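Local coordinates for protein epsin-2 (Saccharomyces cerevisiae, PDB 6ENR) that binds phosphoinositide-rich membranes, notably those carrying PtdIns(4,5)P2 or PtdIns(3,5)P2, through this ENTH domain and is required for endocytosis and actin localization, at residues A[36-47]-A[78-89]. Numbering follows the deposited sequence.
Sequences IDTLDDLAQRSY and TVLDYLVRFGSE
Tyr82 OH donates its proton to Asp40 OD1 at 2.7 Å, meeting the anti lone pair of a carboxylate turned almost perpendicular to the ring. Gln44 NE2 hydrogen-bonds the other oxygen, OD2, from above the carboxylate plane. The backbone N of Ser88 points nearly straight at Ser46 OG (2.9 Å, 169°), while the Ser88 side chain caps Asn90 N. The same Ser88 N lies over one face of the Tyr47 ring, offset toward its rim; Tyr47 OH lies near two carbonyl oxygens, Phe86 O (3.2 Å) and Gly87 O (3.1 Å). With CG anti to the backbone N (chi1 -168°), the Tyr82 ring enters a hole formed by Ile36, Leu39, Asp40 and Ala43; Leu39 CB rests over one face, 3.6 Å from the ring centroid, and Phe86 CD2 over the opposite one. Leu83 CD2 presses on Ala43 CA at 3.6 Å and Leu39 CD2 meets Val79 CG2. Were Tyr82 an alanine, Asp40 OD1 would probably lose its donor and the hole its filling. Helix segments 36-45 and 78-86 of this ENTH domain, crossing at -51°, combine an apolar interior with polar clasps: a tyrosine knob tied at its hydroxyl, and a serine holding the turn after Phe86.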
loop_
_atom_site.group_PDB
_atom_site.type_symbol
_atom_site.label_atom_id
_atom_site.label_comp_id
_atom_site.label_asym_id
_atom_site.label_seq_id
_atom_site.Cartn_x
_atom_site.Cartn_y
_atom_site.Cartn_z
ATOM N N ILE A 36 10.614 -3.828 -7.304
ATOM C CA ILE A 36 11.344 -3.627 -6.035
ATOM C C ILE A 36 12.158 -2.347 -6.095
ATOM O O ILE A 36 12.354 -1.671 -5.096
ATOM C CB ILE A 36 12.132 -4.908 -5.581
ATOM C CG1 ILE A 36 11.131 -5.953 -5.123
ATOM C CG2 ILE A 36 12.973 -4.661 -4.341
ATOM C CD1 ILE A 36 10.455 -5.706 -3.771
ATOM N N ASP A 37 12.618 -1.972 -7.267
ATOM C CA ASP A 37 13.407 -0.788 -7.428
ATOM C C ASP A 37 12.548 0.387 -6.912
ATOM O O ASP A 37 12.984 1.196 -6.119
ATOM C CB ASP A 37 13.777 -0.565 -8.917
ATOM C CG ASP A 37 14.733 -1.629 -9.484
ATOM O OD1 ASP A 37 15.143 -2.549 -8.729
ATOM O OD2 ASP A 37 15.051 -1.570 -10.703
ATOM N N THR A 38 11.312 0.413 -7.381
ATOM C CA THR A 38 10.324 1.471 -7.095
ATOM C C THR A 38 9.915 1.465 -5.625
ATOM O O THR A 38 9.812 2.529 -5.033
ATOM C CB THR A 38 9.068 1.233 -7.983
ATOM O OG1 THR A 38 9.438 1.470 -9.346
ATOM C CG2 THR A 38 7.902 2.120 -7.596
ATOM N N LEU A 39 9.634 0.278 -5.090
ATOM C CA LEU A 39 9.235 0.129 -3.647
ATOM C C LEU A 39 10.359 0.612 -2.749
ATOM O O LEU A 39 10.148 1.445 -1.847
ATOM C CB LEU A 39 8.910 -1.303 -3.333
ATOM C CG LEU A 39 7.622 -1.827 -4.054
ATOM C CD1 LEU A 39 7.534 -3.298 -3.864
ATOM C CD2 LEU A 39 6.327 -1.255 -3.500
ATOM N N ASP A 40 11.587 0.195 -3.045
ATOM C CA ASP A 40 12.693 0.676 -2.211
ATOM C C ASP A 40 12.987 2.189 -2.321
ATOM O O ASP A 40 13.279 2.807 -1.306
ATOM C CB ASP A 40 13.950 -0.155 -2.378
ATOM C CG ASP A 40 14.752 -0.144 -1.068
ATOM O OD1 ASP A 40 14.278 -0.719 0.018
ATOM O OD2 ASP A 40 15.738 0.544 -1.087
ATOM N N ASP A 41 12.723 2.817 -3.476
ATOM C CA ASP A 41 12.911 4.245 -3.584
ATOM C C ASP A 41 11.816 4.958 -2.752
ATOM O O ASP A 41 12.091 5.842 -1.959
ATOM C CB ASP A 41 12.835 4.577 -5.064
ATOM C CG ASP A 41 13.362 5.952 -5.411
ATOM O OD1 ASP A 41 13.931 6.717 -4.582
ATOM O OD2 ASP A 41 13.217 6.258 -6.597
ATOM N N LEU A 42 10.576 4.527 -2.890
ATOM C CA LEU A 42 9.477 4.990 -2.013
ATOM C C LEU A 42 9.819 4.890 -0.576
ATOM O O LEU A 42 9.679 5.865 0.175
ATOM C CB LEU A 42 8.159 4.319 -2.297
ATOM C CG LEU A 42 7.618 4.726 -3.698
ATOM C CD1 LEU A 42 6.613 3.696 -4.114
ATOM C CD2 LEU A 42 6.918 6.087 -3.711
ATOM N N ALA A 43 10.329 3.734 -0.190
ATOM C CA ALA A 43 10.670 3.536 1.172
ATOM C C ALA A 43 11.702 4.488 1.623
ATOM O O ALA A 43 11.520 5.143 2.675
ATOM C CB ALA A 43 11.104 2.084 1.434
ATOM N N GLN A 44 12.747 4.690 0.814
ATOM C CA GLN A 44 13.741 5.673 1.186
ATOM C C GLN A 44 13.217 7.102 1.323
ATOM O O GLN A 44 13.565 7.869 2.249
ATOM C CB GLN A 44 14.874 5.679 0.219
ATOM C CG GLN A 44 15.749 4.432 0.272
ATOM C CD GLN A 44 15.901 3.713 1.627
ATOM O OE1 GLN A 44 16.380 4.279 2.660
ATOM N NE2 GLN A 44 15.542 2.413 1.619
ATOM N N ARG A 45 12.373 7.445 0.399
ATOM C CA ARG A 45 11.792 8.789 0.376
ATOM C C ARG A 45 10.829 9.055 1.506
ATOM O O ARG A 45 10.615 10.224 1.921
ATOM C CB ARG A 45 11.137 9.019 -0.960
ATOM C CG ARG A 45 12.122 9.020 -2.110
ATOM C CD ARG A 45 11.436 9.454 -3.357
ATOM N NE ARG A 45 12.086 9.078 -4.597
ATOM C CZ ARG A 45 11.988 9.769 -5.756
ATOM N NH1 ARG A 45 11.277 10.886 -5.854
ATOM N NH2 ARG A 45 12.604 9.287 -6.842
ATOM N N SER A 46 10.225 7.976 2.032
ATOM C CA SER A 46 9.267 8.081 3.115
ATOM C C SER A 46 9.863 8.674 4.388
ATOM O O SER A 46 9.126 9.173 5.224
ATOM C CB SER A 46 8.645 6.697 3.391
ATOM O OG SER A 46 9.575 5.835 4.033
ATOM N N TYR A 47 11.211 8.677 4.506
ATOM C CA TYR A 47 11.921 9.307 5.621
ATOM C C TYR A 47 11.998 10.840 5.555
ATOM O O TYR A 47 12.338 11.490 6.553
ATOM C CB TYR A 47 13.313 8.734 5.712
ATOM C CG TYR A 47 13.275 7.300 6.177
ATOM C CD1 TYR A 47 13.260 6.982 7.540
ATOM C CD2 TYR A 47 13.185 6.249 5.258
ATOM C CE1 TYR A 47 13.153 5.653 7.973
ATOM C CE2 TYR A 47 13.143 4.913 5.693
ATOM C CZ TYR A 47 13.102 4.625 7.028
ATOM O OH TYR A 47 13.048 3.284 7.373
ATOM N N THR A 78 0.114 -3.149 -2.039
ATOM C CA THR A 78 1.488 -3.689 -2.129
ATOM C C THR A 78 2.494 -2.670 -1.600
ATOM O O THR A 78 3.476 -3.028 -0.860
ATOM C CB THR A 78 1.842 -4.077 -3.577
ATOM O OG1 THR A 78 0.873 -5.050 -4.034
ATOM C CG2 THR A 78 3.266 -4.721 -3.653
ATOM N N VAL A 79 2.319 -1.410 -2.045
ATOM C CA VAL A 79 3.188 -0.285 -1.577
ATOM C C VAL A 79 3.093 -0.153 -0.095
ATOM O O VAL A 79 4.093 -0.009 0.591
ATOM C CB VAL A 79 2.894 1.067 -2.345
ATOM C CG1 VAL A 79 3.627 2.215 -1.717
ATOM C CG2 VAL A 79 3.186 0.968 -3.805
ATOM N N LEU A 80 1.866 -0.224 0.457
ATOM C CA LEU A 80 1.725 -0.012 1.870
ATOM C C LEU A 80 2.431 -1.147 2.679
ATOM O O LEU A 80 3.144 -0.902 3.656
ATOM C CB LEU A 80 0.247 0.123 2.159
ATOM C CG LEU A 80 -0.248 0.865 3.342
ATOM C CD1 LEU A 80 0.413 2.226 3.495
ATOM C CD2 LEU A 80 -1.773 0.919 3.284
ATOM N N ASP A 81 2.220 -2.361 2.200
ATOM C CA ASP A 81 2.787 -3.535 2.782
ATOM C C ASP A 81 4.311 -3.389 2.849
ATOM O O ASP A 81 4.912 -3.755 3.865
ATOM C CB ASP A 81 2.416 -4.788 1.937
ATOM C CG ASP A 81 2.420 -6.090 2.738
ATOM O OD1 ASP A 81 2.080 -6.056 3.924
ATOM O OD2 ASP A 81 2.717 -7.169 2.181
ATOM N N TYR A 82 4.935 -2.850 1.795
ATOM C CA TYR A 82 6.379 -2.643 1.745
ATOM C C TYR A 82 6.790 -1.519 2.706
ATOM O O TYR A 82 7.688 -1.677 3.499
ATOM C CB TYR A 82 6.849 -2.334 0.312
ATOM C CG TYR A 82 8.332 -2.405 0.141
ATOM C CD1 TYR A 82 8.952 -3.623 -0.208
ATOM C CD2 TYR A 82 9.127 -1.294 0.301
ATOM C CE1 TYR A 82 10.348 -3.707 -0.380
ATOM C CE2 TYR A 82 10.494 -1.379 0.191
ATOM C CZ TYR A 82 11.085 -2.621 -0.159
ATOM O OH TYR A 82 12.404 -2.680 -0.255
ATOM N N LEU A 83 6.068 -0.397 2.682
ATOM C CA LEU A 83 6.419 0.723 3.540
ATOM C C LEU A 83 6.353 0.401 5.026
ATOM O O LEU A 83 7.149 0.907 5.839
ATOM C CB LEU A 83 5.535 1.922 3.194
ATOM C CG LEU A 83 5.747 2.588 1.860
ATOM C CD1 LEU A 83 4.741 3.705 1.716
ATOM C CD2 LEU A 83 7.166 3.061 1.621
ATOM N N VAL A 84 5.360 -0.347 5.448
ATOM C CA VAL A 84 5.272 -0.647 6.879
ATOM C C VAL A 84 6.450 -1.451 7.423
ATOM O O VAL A 84 6.779 -1.351 8.610
ATOM C CB VAL A 84 3.947 -1.300 7.272
ATOM C CG1 VAL A 84 2.773 -0.398 6.954
ATOM C CG2 VAL A 84 3.838 -2.693 6.784
ATOM N N ARG A 85 7.128 -2.184 6.544
ATOM C CA ARG A 85 8.399 -2.873 6.922
ATOM C C ARG A 85 9.658 -2.119 6.659
ATOM O O ARG A 85 10.543 -2.060 7.536
ATOM C CB ARG A 85 8.479 -4.170 6.141
ATOM C CG ARG A 85 7.292 -5.018 6.242
ATOM C CD ARG A 85 7.318 -6.084 5.145
ATOM N NE ARG A 85 6.543 -7.253 5.517
ATOM C CZ ARG A 85 5.226 -7.346 5.496
ATOM N NH1 ARG A 85 4.482 -6.335 5.079
ATOM N NH2 ARG A 85 4.636 -8.475 5.899
ATOM N N PHE A 86 9.738 -1.423 5.509
ATOM C CA PHE A 86 10.981 -0.775 5.068
ATOM C C PHE A 86 11.012 0.745 5.077
ATOM O O PHE A 86 12.111 1.320 4.972
ATOM C CB PHE A 86 11.321 -1.261 3.682
ATOM C CG PHE A 86 11.531 -2.748 3.654
ATOM C CD1 PHE A 86 12.642 -3.302 4.260
ATOM C CD2 PHE A 86 10.556 -3.564 3.154
ATOM C CE1 PHE A 86 12.756 -4.682 4.346
ATOM C CE2 PHE A 86 10.676 -4.924 3.195
ATOM C CZ PHE A 86 11.774 -5.487 3.788
ATOM N N GLY A 87 9.855 1.355 5.236
ATOM C CA GLY A 87 9.798 2.779 5.272
ATOM C C GLY A 87 9.806 3.361 6.664
ATOM O O GLY A 87 9.988 2.682 7.687
ATOM N N SER A 88 9.596 4.659 6.686
ATOM C CA SER A 88 9.494 5.423 7.924
ATOM C C SER A 88 8.444 4.849 8.901
ATOM O O SER A 88 7.350 4.400 8.521
ATOM C CB SER A 88 9.041 6.866 7.507
ATOM O OG SER A 88 8.796 7.623 8.612
ATOM N N GLU A 89 8.734 5.018 10.186
ATOM C CA GLU A 89 7.812 4.609 11.245
ATOM C C GLU A 89 6.529 5.369 11.059
ATOM O O GLU A 89 5.471 4.913 11.444
ATOM C CB GLU A 89 8.409 4.924 12.626
ATOM C CG GLU A 89 9.781 4.351 12.925
ATOM C CD GLU A 89 11.021 4.889 12.108
ATOM O OE1 GLU A 89 10.985 5.881 11.248
ATOM O OE2 GLU A 89 12.114 4.297 12.370
#